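Local atomic coordinates of adenosine deaminase 1 (Arthrobacter aurescens, PDB entry 3RYS), a protein that probably catalyses the zinc-dependent hydrolytic deamination of adenine to hypoxanthine, with release of ammonium, in purine salvage. Residues 65-70 with 104-109; 24-29 with 70-75; 295-300 with 305-310. All coordinates share one frame; numbering follows the deposited sequence.

Contact 1 (65-70 with 104-109). With ADE (adenine), chain D.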
ATOM      1  N   LEU A  65       1.664 -11.957  12.040  1.00 19.92           N
ATOM      2  CA  LEU A  65       0.891 -12.839  11.174  1.00 22.52           C
ATOM      3  C   LEU A  65       1.300 -12.624   9.712  1.00 20.56           C
ATOM      4  O   LEU A  65       1.602 -13.573   8.985  1.00 19.51           O
ATOM      5  CB  LEU A  65      -0.609 -12.594  11.364  1.00 20.79           C
ATOM      6  CG  LEU A  65      -1.554 -13.542  10.622  1.00 21.75           C
ATOM      7  CD1 LEU A  65      -1.426 -14.943  11.176  1.00 22.03           C
ATOM      8  CD2 LEU A  65      -2.991 -13.054  10.716  1.00 23.42           C
ATOM      9  N   TYR A  66       1.310 -11.357   9.309  1.00 17.70           N
ATOM     10  CA  TYR A  66       1.719 -10.923   7.977  1.00 17.15           C
ATOM     11  C   TYR A  66       3.008 -11.595   7.499  1.00 17.39           C
ATOM     12  O   TYR A  66       3.087 -12.073   6.368  1.00 16.14           O
ATOM     13  CB  TYR A  66       1.880  -9.403   8.010  1.00 18.36           C
ATOM     14  CG  TYR A  66       2.458  -8.740   6.783  1.00 17.63           C
ATOM     15  CD1 TYR A  66       3.774  -8.298   6.775  1.00 17.69           C
ATOM     16  CD2 TYR A  66       1.678  -8.500   5.659  1.00 14.56           C
ATOM     17  CE1 TYR A  66       4.308  -7.659   5.673  1.00 16.76           C
ATOM     18  CE2 TYR A  66       2.202  -7.864   4.552  1.00 14.52           C
ATOM     19  CZ  TYR A  66       3.521  -7.445   4.562  1.00 16.56           C
ATOM     20  OH  TYR A  66       4.059  -6.808   3.465  1.00 14.78           O
ATOM     21  N   TYR A  67       4.010 -11.637   8.369  1.00 19.54           N
ATOM     22  CA  TYR A  67       5.279 -12.289   8.051  1.00 17.52           C
ATOM     23  C   TYR A  67       5.172 -13.811   8.107  1.00 18.68           C
ATOM     24  O   TYR A  67       5.750 -14.513   7.274  1.00 17.48           O
ATOM     25  CB  TYR A  67       6.388 -11.800   8.987  1.00 14.48           C
ATOM     26  CG  TYR A  67       6.751 -10.358   8.760  1.00 13.50           C
ATOM     27  CD1 TYR A  67       7.006  -9.888   7.480  1.00 14.82           C
ATOM     28  CD2 TYR A  67       6.831  -9.464   9.815  1.00 14.35           C
ATOM     29  CE1 TYR A  67       7.334  -8.570   7.256  1.00 14.81           C
ATOM     30  CE2 TYR A  67       7.158  -8.137   9.602  1.00 15.20           C
ATOM     31  CZ  TYR A  67       7.407  -7.697   8.318  1.00 15.58           C
ATOM     32  OH  TYR A  67       7.736  -6.382   8.086  1.00 17.14           O
ATOM     33  N   ALA A  68       4.436 -14.317   9.093  1.00 16.35           N
ATOM     34  CA  ALA A  68       4.266 -15.755   9.250  1.00 15.32           C
ATOM     35  C   ALA A  68       3.678 -16.362   7.985  1.00 20.26           C
ATOM     36  O   ALA A  68       4.123 -17.415   7.523  1.00 20.04           O
ATOM     37  CB  ALA A  68       3.377 -16.055  10.437  1.00 17.09           C
ATOM     38  N   ASN A  69       2.683 -15.685   7.423  1.00 20.79           N
ATOM     39  CA  ASN A  69       1.968 -16.202   6.263  1.00 19.62           C
ATOM     40  C   ASN A  69       2.821 -16.276   5.000  1.00 21.49           C
ATOM     41  O   ASN A  69       2.531 -17.062   4.091  1.00 19.51           O
ATOM     42  CB  ASN A  69       0.695 -15.395   6.013  1.00 17.44           C
ATOM     43  CG  ASN A  69      -0.403 -15.724   7.005  1.00 22.58           C
ATOM     44  OD1 ASN A  69      -1.444 -15.069   7.041  1.00 23.65           O
ATOM     45  ND2 ASN A  69      -0.175 -16.749   7.819  1.00 24.72           N
ATOM     46  N   MET A  70       3.879 -15.472   4.952  1.00 15.70           N
ATOM     47  CA  MET A  70       4.743 -15.433   3.780  1.00 16.31           C
ATOM     48  C   MET A  70       5.482 -16.750   3.550  1.00 15.45           C
ATOM     49  O   MET A  70       6.102 -16.943   2.504  1.00 14.82           O
ATOM     50  CB  MET A  70       5.755 -14.291   3.890  1.00 15.78           C
ATOM     51  CG  MET A  70       5.140 -12.910   3.876  1.00 14.39           C
ATOM     52  SD  MET A  70       6.411 -11.632   3.835  1.00 24.28           S
ATOM     53  CE  MET A  70       5.429 -10.175   4.154  1.00 17.00           C
ATOM     54  N   PRO A 104      11.154  -7.241  -0.239  1.00 12.90           N
ATOM     55  CA  PRO A 104      12.205  -8.155  -0.693  1.00 14.00           C
ATOM     56  C   PRO A 104      12.823  -8.922   0.477  1.00 14.93           C
ATOM     57  O   PRO A 104      12.996 -10.138   0.390  1.00 13.50           O
ATOM     58  CB  PRO A 104      13.245  -7.209  -1.301  1.00 12.08           C
ATOM     59  CG  PRO A 104      12.492  -6.004  -1.674  1.00 10.74           C
ATOM     60  CD  PRO A 104      11.391  -5.859  -0.687  1.00  9.93           C
ATOM     61  N   GLN A 105      13.139  -8.215   1.560  1.00 10.67           N
ATOM     62  CA  GLN A 105      13.817  -8.820   2.702  1.00 13.11           C
ATOM     63  C   GLN A 105      12.975  -9.874   3.426  1.00 14.35           C
ATOM     64  O   GLN A 105      13.519 -10.801   4.014  1.00 14.81           O
ATOM     65  CB  GLN A 105      14.260  -7.744   3.693  1.00 13.21           C
ATOM     66  CG  GLN A 105      15.375  -6.844   3.201  1.00 11.55           C
ATOM     67  CD  GLN A 105      15.416  -5.528   3.951  1.00 12.32           C
ATOM     68  OE1 GLN A 105      14.499  -4.717   3.840  1.00 13.43           O
ATOM     69  NE2 GLN A 105      16.480  -5.308   4.716  1.00 11.91           N
ATOM     70  N   ALA A 106      11.653  -9.731   3.393  1.00 14.29           N
ATOM     71  CA  ALA A 106      10.782 -10.678   4.076  1.00 11.96           C
ATOM     72  C   ALA A 106      10.808 -12.034   3.385  1.00 14.60           C
ATOM     73  O   ALA A 106      10.301 -13.022   3.912  1.00 16.04           O
ATOM     74  CB  ALA A 106       9.368 -10.147   4.151  1.00 13.39           C
ATOM     75  N   HIS A 107      11.411 -12.079   2.202  1.00 13.45           N
ATOM     76  CA  HIS A 107      11.536 -13.330   1.468  1.00 15.73           C
ATOM     77  C   HIS A 107      12.984 -13.818   1.406  1.00 16.79           C
ATOM     78  O   HIS A 107      13.244 -15.016   1.499  1.00 17.82           O
ATOM     79  CB  HIS A 107      10.930 -13.192   0.071  1.00 13.84           C
ATOM     80  CG  HIS A 107       9.588 -12.530   0.071  1.00 13.30           C
ATOM     81  ND1 HIS A 107       9.374 -11.279  -0.467  1.00 14.96           N
ATOM     82  CD2 HIS A 107       8.399 -12.933   0.575  1.00 10.43           C
ATOM     83  CE1 HIS A 107       8.106 -10.945  -0.306  1.00 12.69           C
ATOM     84  NE2 HIS A 107       7.494 -11.931   0.327  1.00 13.64           N
ATOM     85  N   THR A 108      13.925 -12.891   1.270  1.00 13.99           N
ATOM     86  CA  THR A 108      15.336 -13.256   1.247  1.00 16.79           C
ATOM     87  C   THR A 108      15.788 -13.742   2.626  1.00 21.46           C
ATOM     88  O   THR A 108      16.750 -14.509   2.735  1.00 19.29           O
ATOM     89  CB  THR A 108      16.235 -12.086   0.769  1.00 17.35           C
ATOM     90  OG1 THR A 108      16.144 -10.995   1.695  1.00 17.00           O
ATOM     91  CG2 THR A 108      15.813 -11.612  -0.618  1.00 13.66           C
ATOM     92  N   SER A 109      15.089 -13.290   3.670  1.00 18.28           N
ATOM     93  CA  SER A 109      15.364 -13.715   5.044  1.00 17.98           C
ATOM     94  C   SER A 109      14.870 -15.127   5.290  1.00 22.36           C
ATOM     95  O   SER A 109      15.102 -15.692   6.358  1.00 23.47           O
ATOM     96  CB  SER A 109      14.684 -12.789   6.055  1.00 16.43           C
ATOM     97  OG  SER A 109      15.300 -11.516   6.077  1.00 23.83           O
TER
HETATM   98  N9  ADE D 345       3.877  -3.702   6.459  1.00 18.84           N
HETATM   99  C8  ADE D 345       2.777  -4.037   5.714  1.00 21.89           C
HETATM  100  N7  ADE D 345       1.759  -3.213   5.852  1.00 20.30           N
HETATM  101  C5  ADE D 345       2.228  -2.272   6.758  1.00 22.54           C
HETATM  102  C6  ADE D 345       1.632  -1.127   7.329  1.00 23.31           C
HETATM  103  N6  ADE D 345       0.383  -0.738   7.049  1.00 21.81           N
HETATM  104  N1  ADE D 345       2.372  -0.401   8.198  1.00 22.49           N
HETATM  105  C2  ADE D 345       3.622  -0.801   8.473  1.00 22.84           C
HETATM  106  N3  ADE D 345       4.292  -1.856   8.001  1.00 21.82           N
HETATM  107  C4  ADE D 345       3.530  -2.557   7.142  1.00 20.84           C
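M70 reaches across to the short helix 104-108 with an extended chain, and its sulfur makes the closest approaches, with CE beside it. SD abuts the methyl CB of A106 at 3.3 Å, while the same sulfur stands 3.7 Å from NE2 of H107. The M70 chain and the H107 side chain cross at about a right angle. SD is 4.4 Å from the imidazole centroid and lies obliquely to it, 48° off the ring normal. The chain runs on extended, and CE lies over one face of the Y66 ring, toward its rim. Adenine lies over the opposite face, also toward the rim, with Y66 CZ 3.7 Å from ligand C8. The Y66 ring gets there with CG anti to the backbone N (chi1 173°). Y67 adds a second, oblique touch, CE1 to A106 CB at 4.0 Å. The polar ends of the two tyrosines are taken by D103, for Y66, and by S172 of the adenine pocket, for Y67. Across the two segments everything is dispersion and sulfur-aromatic contact, consistent with a largely non-polar packing behind Y66, in which the H107 ring meets only the sulfur of M70.

Contact 2 (24-29 with 70-75)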
ATOM      1  N   GLY A  24       0.152  -8.521   1.660  1.00  9.79           N
ATOM      2  CA  GLY A  24      -1.033  -8.269   2.461  1.00 11.89           C
ATOM      3  C   GLY A  24      -2.285  -8.586   1.671  1.00 12.88           C
ATOM      4  O   GLY A  24      -3.412  -8.419   2.141  1.00 11.67           O
ATOM      5  N   THR A  25      -2.056  -9.060   0.455  1.00 13.32           N
ATOM      6  CA  THR A  25      -3.094  -9.453  -0.480  1.00 12.24           C
ATOM      7  C   THR A  25      -3.425 -10.946  -0.363  1.00 13.42           C
ATOM      8  O   THR A  25      -4.402 -11.438  -0.943  1.00 10.89           O
ATOM      9  CB  THR A  25      -2.614  -9.124  -1.892  1.00 11.48           C
ATOM     10  OG1 THR A  25      -3.222  -7.899  -2.315  1.00 19.19           O
ATOM     11  CG2 THR A  25      -2.946 -10.229  -2.868  1.00 12.68           C
ATOM     12  N   LEU A  26      -2.612 -11.648   0.419  1.00 11.82           N
ATOM     13  CA  LEU A  26      -2.686 -13.097   0.558  1.00 13.40           C
ATOM     14  C   LEU A  26      -3.908 -13.560   1.350  1.00 14.87           C
ATOM     15  O   LEU A  26      -3.951 -13.452   2.573  1.00 17.99           O
ATOM     16  CB  LEU A  26      -1.414 -13.612   1.228  1.00 14.22           C
ATOM     17  CG  LEU A  26      -0.970 -15.025   0.867  1.00 16.78           C
ATOM     18  CD1 LEU A  26      -1.045 -15.220  -0.635  1.00 15.33           C
ATOM     19  CD2 LEU A  26       0.444 -15.264   1.379  1.00 17.45           C
ATOM     20  N   GLN A  27      -4.893 -14.090   0.637  1.00 15.72           N
ATOM     21  CA  GLN A  27      -6.132 -14.552   1.241  1.00 15.76           C
ATOM     22  C   GLN A  27      -5.952 -15.962   1.825  1.00 16.82           C
ATOM     23  O   GLN A  27      -5.202 -16.770   1.279  1.00 18.51           O
ATOM     24  CB  GLN A  27      -7.239 -14.536   0.180  1.00 15.56           C
ATOM     25  CG  GLN A  27      -8.621 -14.268   0.727  1.00 22.67           C
ATOM     26  CD  GLN A  27      -8.758 -12.878   1.314  1.00 22.83           C
ATOM     27  OE1 GLN A  27      -8.539 -11.873   0.630  1.00 18.14           O
ATOM     28  NE2 GLN A  27      -9.140 -12.811   2.588  1.00 26.51           N
ATOM     29  N   PRO A  28      -6.628 -16.256   2.949  1.00 19.86           N
ATOM     30  CA  PRO A  28      -6.545 -17.568   3.606  1.00 18.43           C
ATOM     31  C   PRO A  28      -6.737 -18.756   2.664  1.00 18.94           C
ATOM     32  O   PRO A  28      -6.113 -19.797   2.877  1.00 18.68           O
ATOM     33  CB  PRO A  28      -7.675 -17.510   4.633  1.00 18.88           C
ATOM     34  CG  PRO A  28      -7.731 -16.068   5.011  1.00 20.48           C
ATOM     35  CD  PRO A  28      -7.420 -15.299   3.745  1.00 22.47           C
ATOM     36  N   GLU A  29      -7.581 -18.613   1.646  1.00 17.42           N
ATOM     37  CA  GLU A  29      -7.753 -19.683   0.669  1.00 17.44           C
ATOM     38  C   GLU A  29      -6.447 -19.944  -0.075  1.00 17.10           C
ATOM     39  O   GLU A  29      -6.015 -21.091  -0.210  1.00 15.02           O
ATOM     40  CB  GLU A  29      -8.877 -19.363  -0.326  1.00 18.89           C
ATOM     41  CG  GLU A  29     -10.255 -19.202   0.306  1.00 15.00           C
ATOM     42  CD  GLU A  29     -10.382 -17.910   1.099  1.00 23.62           C
ATOM     43  OE1 GLU A  29      -9.986 -16.850   0.572  1.00 25.25           O
ATOM     44  OE2 GLU A  29     -10.875 -17.951   2.248  1.00 23.98           O
ATOM     45  N   MET A  70       3.879 -15.472   4.952  1.00 15.70           N
ATOM     46  CA  MET A  70       4.743 -15.433   3.780  1.00 16.31           C
ATOM     47  C   MET A  70       5.482 -16.750   3.550  1.00 15.45           C
ATOM     48  O   MET A  70       6.102 -16.943   2.504  1.00 14.82           O
ATOM     49  CB  MET A  70       5.755 -14.291   3.890  1.00 15.78           C
ATOM     50  CG  MET A  70       5.140 -12.910   3.876  1.00 14.39           C
ATOM     51  SD  MET A  70       6.411 -11.632   3.835  1.00 24.28           S
ATOM     52  CE  MET A  70       5.429 -10.175   4.154  1.00 17.00           C
ATOM     53  N   ALA A  71       5.412 -17.651   4.526  1.00 13.68           N
ATOM     54  CA  ALA A  71       6.151 -18.908   4.466  1.00 14.20           C
ATOM     55  C   ALA A  71       5.729 -19.812   3.305  1.00 15.80           C
ATOM     56  O   ALA A  71       6.491 -20.684   2.887  1.00 16.04           O
ATOM     57  CB  ALA A  71       6.037 -19.653   5.786  1.00 12.97           C
ATOM     58  N   VAL A  72       4.520 -19.609   2.789  1.00 13.87           N
ATOM     59  CA  VAL A  72       4.020 -20.429   1.686  1.00 15.29           C
ATOM     60  C   VAL A  72       4.536 -19.953   0.327  1.00 15.79           C
ATOM     61  O   VAL A  72       4.389 -20.649  -0.678  1.00 15.49           O
ATOM     62  CB  VAL A  72       2.476 -20.483   1.656  1.00 14.87           C
ATOM     63  CG1 VAL A  72       1.938 -21.045   2.966  1.00 14.00           C
ATOM     64  CG2 VAL A  72       1.899 -19.103   1.375  1.00 13.44           C
ATOM     65  N   LEU A  73       5.146 -18.772   0.305  1.00 13.09           N
ATOM     66  CA  LEU A  73       5.684 -18.207  -0.928  1.00 13.38           C
ATOM     67  C   LEU A  73       7.091 -18.714  -1.216  1.00 15.18           C
ATOM     68  O   LEU A  73       8.064 -18.119  -0.769  1.00 18.44           O
ATOM     69  CB  LEU A  73       5.709 -16.684  -0.839  1.00 14.11           C
ATOM     70  CG  LEU A  73       4.369 -15.973  -0.666  1.00 11.79           C
ATOM     71  CD1 LEU A  73       4.578 -14.475  -0.476  1.00  7.55           C
ATOM     72  CD2 LEU A  73       3.470 -16.262  -1.861  1.00 12.83           C
ATOM     73  N   GLN A  74       7.200 -19.795  -1.983  1.00 16.79           N
ATOM     74  CA  GLN A  74       8.498 -20.426  -2.238  1.00 17.26           C
ATOM     75  C   GLN A  74       8.998 -20.232  -3.667  1.00 14.99           C
ATOM     76  O   GLN A  74      10.184 -19.991  -3.898  1.00 16.02           O
ATOM     77  CB  GLN A  74       8.431 -21.929  -1.937  1.00 19.83           C
ATOM     78  CG  GLN A  74       8.158 -22.270  -0.483  1.00 21.22           C
ATOM     79  CD  GLN A  74       9.228 -21.734   0.444  1.00 23.71           C
ATOM     80  OE1 GLN A  74       8.927 -21.112   1.462  1.00 25.29           O
ATOM     81  NE2 GLN A  74      10.490 -21.967   0.092  1.00 23.47           N
ATOM     82  N   THR A  75       8.089 -20.354  -4.624  1.00 15.14           N
ATOM     83  CA  THR A  75       8.467 -20.392  -6.026  1.00 15.73           C
ATOM     84  C   THR A  75       8.002 -19.153  -6.767  1.00 15.76           C
ATOM     85  O   THR A  75       7.119 -18.426  -6.308  1.00 15.23           O
ATOM     86  CB  THR A  75       7.862 -21.622  -6.734  1.00 16.84           C
ATOM     87  OG1 THR A  75       6.453 -21.426  -6.921  1.00 15.61           O
ATOM     88  CG2 THR A  75       8.092 -22.876  -5.904  1.00 16.08           C
TER
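L26 carries this contact, laying its CD2 methyl against V72 and L73 in the turn that follows helix 59-69. Starting at G24, the backbone is held by hydrogen bonding to A283, which ties the beginning of 24-29 to a loop on another part of the barrel. T25 turns to helix 76-92, where its side chain rests on M82 and Y86. Next comes L26, the residue that points at the other segment. With CG swung to the side opposite the backbone N (chi1 -151°), the isopropyl end is carried out to V72, and CD2 meets CG2 of V72 at 4.1 Å, the two side chains crossing obliquely. The same CD2 lies 4.5 Å from CG of L73, so one leucine methyl faces two neighbouring residues of the turn. That turn is a 3-10 segment at 70-72, with L73 N bonded to M70 O at 3.0 Å, and this compact bend presents V72 and L73 together to L26. After L26 the chain reaches Q27 at the N-cap position, and P28 begins helix 28-37. Helix 28-37 also meets the turn directly, since L34 touches both V72 and L73. The contact is a small, buried, wholly aliphatic junction between the connection that follows the first barrel strand and the turn leading into helix 76-92, part of the helical elaboration inserted between the first two strands of the TIM barrel in this adenosine deaminase-family enzyme.

Contact 3 (295-300 with 305-310)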
ATOM      1  N   GLN A 295     -17.319   1.738   2.978  1.00 20.99           N
ATOM      2  CA  GLN A 295     -17.433   2.031   4.401  1.00 21.71           C
ATOM      3  C   GLN A 295     -17.394   3.534   4.689  1.00 18.54           C
ATOM      4  O   GLN A 295     -18.074   4.016   5.597  1.00 19.60           O
ATOM      5  CB  GLN A 295     -16.355   1.286   5.194  1.00 18.71           C
ATOM      6  CG  GLN A 295     -16.505  -0.234   5.172  1.00 22.30           C
ATOM      7  CD  GLN A 295     -17.851  -0.707   5.705  1.00 31.37           C
ATOM      8  OE1 GLN A 295     -18.878  -0.573   5.039  1.00 37.53           O
ATOM      9  NE2 GLN A 295     -17.847  -1.274   6.909  1.00 30.20           N
ATOM     10  N   LEU A 296     -16.609   4.270   3.910  1.00 15.36           N
ATOM     11  CA  LEU A 296     -16.533   5.723   4.051  1.00 19.91           C
ATOM     12  C   LEU A 296     -17.882   6.364   3.765  1.00 21.66           C
ATOM     13  O   LEU A 296     -18.290   7.307   4.444  1.00 20.16           O
ATOM     14  CB  LEU A 296     -15.482   6.312   3.106  1.00 18.19           C
ATOM     15  CG  LEU A 296     -14.027   5.992   3.448  1.00 19.86           C
ATOM     16  CD1 LEU A 296     -13.096   6.583   2.404  1.00 16.63           C
ATOM     17  CD2 LEU A 296     -13.680   6.493   4.848  1.00 12.72           C
ATOM     18  N   VAL A 297     -18.558   5.849   2.742  1.00 19.52           N
ATOM     19  CA  VAL A 297     -19.883   6.317   2.373  1.00 19.26           C
ATOM     20  C   VAL A 297     -20.875   5.919   3.447  1.00 20.66           C
ATOM     21  O   VAL A 297     -21.604   6.753   3.980  1.00 20.50           O
ATOM     22  CB  VAL A 297     -20.351   5.688   1.049  1.00 20.33           C
ATOM     23  CG1 VAL A 297     -21.799   6.075   0.764  1.00 17.07           C
ATOM     24  CG2 VAL A 297     -19.428   6.094  -0.100  1.00 16.57           C
ATOM     25  N   LYS A 298     -20.891   4.629   3.758  1.00 21.82           N
ATOM     26  CA  LYS A 298     -21.848   4.068   4.702  1.00 22.64           C
ATOM     27  C   LYS A 298     -21.712   4.685   6.097  1.00 25.43           C
ATOM     28  O   LYS A 298     -22.716   5.042   6.717  1.00 24.77           O
ATOM     29  CB  LYS A 298     -21.708   2.538   4.740  1.00 27.81           C
ATOM     30  CG  LYS A 298     -22.323   1.834   5.949  1.00 32.30           C
ATOM     31  CD  LYS A 298     -22.077   0.321   5.862  1.00 42.24           C
ATOM     32  CE  LYS A 298     -22.116  -0.369   7.231  1.00 38.66           C
ATOM     33  NZ  LYS A 298     -23.484  -0.423   7.822  1.00 29.81           N
ATOM     34  N   VAL A 299     -20.476   4.833   6.573  1.00 21.25           N
ATOM     35  CA  VAL A 299     -20.236   5.271   7.947  1.00 18.87           C
ATOM     36  C   VAL A 299     -19.945   6.773   8.089  1.00 23.27           C
ATOM     37  O   VAL A 299     -20.405   7.410   9.039  1.00 23.21           O
ATOM     38  CB  VAL A 299     -19.090   4.464   8.608  1.00 20.89           C
ATOM     39  CG1 VAL A 299     -18.871   4.920  10.044  1.00 14.70           C
ATOM     40  CG2 VAL A 299     -19.384   2.972   8.559  1.00 20.41           C
ATOM     41  N   LEU A 300     -19.184   7.335   7.156  1.00 20.45           N
ATOM     42  CA  LEU A 300     -18.778   8.736   7.258  1.00 17.73           C
ATOM     43  C   LEU A 300     -19.513   9.644   6.273  1.00 23.28           C
ATOM     44  O   LEU A 300     -19.189  10.829   6.147  1.00 21.37           O
ATOM     45  CB  LEU A 300     -17.263   8.872   7.091  1.00 22.55           C
ATOM     46  CG  LEU A 300     -16.429   8.393   8.283  1.00 21.54           C
ATOM     47  CD1 LEU A 300     -14.945   8.348   7.950  1.00 15.31           C
ATOM     48  CD2 LEU A 300     -16.683   9.282   9.489  1.00 17.15           C
ATOM     49  N   PRO A 305     -19.299  13.494  -5.093  1.00 21.39           N
ATOM     50  CA  PRO A 305     -18.259  14.484  -5.394  1.00 17.54           C
ATOM     51  C   PRO A 305     -17.064  14.357  -4.452  1.00 19.27           C
ATOM     52  O   PRO A 305     -15.927  14.592  -4.862  1.00 20.79           O
ATOM     53  CB  PRO A 305     -18.967  15.820  -5.157  1.00 19.68           C
ATOM     54  CG  PRO A 305     -20.414  15.522  -5.344  1.00 18.77           C
ATOM     55  CD  PRO A 305     -20.607  14.127  -4.840  1.00 21.13           C
ATOM     56  N   GLU A 306     -17.314  13.996  -3.199  1.00 19.66           N
ATOM     57  CA  GLU A 306     -16.218  13.812  -2.257  1.00 17.82           C
ATOM     58  C   GLU A 306     -15.385  12.589  -2.648  1.00 20.18           C
ATOM     59  O   GLU A 306     -14.158  12.678  -2.760  1.00 18.95           O
ATOM     60  CB  GLU A 306     -16.745  13.712  -0.821  1.00 18.76           C
ATOM     61  CG  GLU A 306     -17.267  15.048  -0.274  1.00 22.49           C
ATOM     62  CD  GLU A 306     -18.015  14.911   1.049  1.00 27.21           C
ATOM     63  OE1 GLU A 306     -18.453  13.788   1.379  1.00 26.32           O
ATOM     64  OE2 GLU A 306     -18.171  15.929   1.759  1.00 28.16           O
ATOM     65  N   GLN A 307     -16.061  11.460  -2.870  1.00 18.08           N
ATOM     66  CA  GLN A 307     -15.425  10.243  -3.372  1.00 14.54           C
ATOM     67  C   GLN A 307     -14.604  10.514  -4.631  1.00 16.48           C
ATOM     68  O   GLN A 307     -13.483  10.021  -4.777  1.00 15.02           O
ATOM     69  CB  GLN A 307     -16.477   9.180  -3.686  1.00 16.12           C
ATOM     70  CG  GLN A 307     -16.767   8.201  -2.562  1.00 17.59           C
ATOM     71  CD  GLN A 307     -17.887   7.231  -2.923  1.00 21.84           C
ATOM     72  OE1 GLN A 307     -19.041   7.633  -3.080  1.00 19.82           O
ATOM     73  NE2 GLN A 307     -17.550   5.950  -3.056  1.00 19.02           N
ATOM     74  N   ALA A 308     -15.173  11.292  -5.545  1.00 16.09           N
ATOM     75  CA  ALA A 308     -14.484  11.631  -6.784  1.00 17.41           C
ATOM     76  C   ALA A 308     -13.192  12.394  -6.509  1.00 15.54           C
ATOM     77  O   ALA A 308     -12.160  12.130  -7.121  1.00 15.10           O
ATOM     78  CB  ALA A 308     -15.390  12.440  -7.687  1.00 17.69           C
ATOM     79  N   THR A 309     -13.261  13.350  -5.590  1.00 14.67           N
ATOM     80  CA  THR A 309     -12.086  14.117  -5.214  1.00 14.68           C
ATOM     81  C   THR A 309     -10.977  13.177  -4.741  1.00 15.40           C
ATOM     82  O   THR A 309      -9.824  13.307  -5.160  1.00 13.73           O
ATOM     83  CB  THR A 309     -12.415  15.160  -4.124  1.00 16.27           C
ATOM     84  OG1 THR A 309     -13.358  16.108  -4.639  1.00 17.80           O
ATOM     85  CG2 THR A 309     -11.156  15.898  -3.685  1.00 12.84           C
ATOM     86  N   LEU A 310     -11.338  12.225  -3.882  1.00 14.42           N
ATOM     87  CA  LEU A 310     -10.396  11.225  -3.380  1.00 13.30           C
ATOM     88  C   LEU A 310      -9.781  10.421  -4.522  1.00 14.02           C
ATOM     89  O   LEU A 310      -8.572  10.179  -4.548  1.00 12.50           O
ATOM     90  CB  LEU A 310     -11.095  10.278  -2.405  1.00 11.14           C
ATOM     91  CG  LEU A 310     -11.554  10.905  -1.091  1.00 14.87           C
ATOM     92  CD1 LEU A 310     -12.374   9.917  -0.283  1.00 15.68           C
ATOM     93  CD2 LEU A 310     -10.358  11.401  -0.290  1.00 13.45           C
TER
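Q307 lies against V297 where helix 304-317 passes helix 289-300. Its CB points at the neighbouring helix, and CG is the first atom to come near, 4.2 Å from CG2 of V297. From there the chain runs on extended (chi2 176°), and the amide ends up beneath that same methyl: CD is 3.4 Å from V297 CG2, OE1 also 3.4 Å, and NE2 3.5 Å. The methyl sits over the amide face, displaced from CD toward the side between the oxygen and the nitrogen, so this is van der Waals packing of a methyl on the amide face, in which the polar group is used for its flat surface. V297 and Q307 cross at about a right angle, and W335 of helix 322-339 touches Q307 as well. Deeper in the interface, L296 CD1 meets L310 CD1 at 4.3 Å, and both leucines also rest on V277 of strand 275-277. The two segments thus form a pair of consecutive helices joined by a short connection, with L296 and L310 turned to strand 275-277 and V297, partly exposed, packed on buried Q307, on the outside of the last strand of the TIM barrel.

From the N terminus, the chain leaves the first strand, 15-17, and runs through 24-29 before the helical excursion that ends at 70-75; contact 2 closes that loop of 40 residues. The segment 65-70 runs directly into 70-75, sharing M70, and contact 1 joins it to 104-109 beyond helix 76-92 and strand 95-102. The two loops therefore cross. Their centres lie 9 Å apart, and together they bind the first strand's connection, the helical insertion and the end of the second strand beside the adenine pocket. Contact 3 follows in series, closing the four-residue connection between helices 289-300 and 304-317, beyond strand 275-277, its centre about 33 Å from that of contact 1 and on the opposite side of the chain's centre.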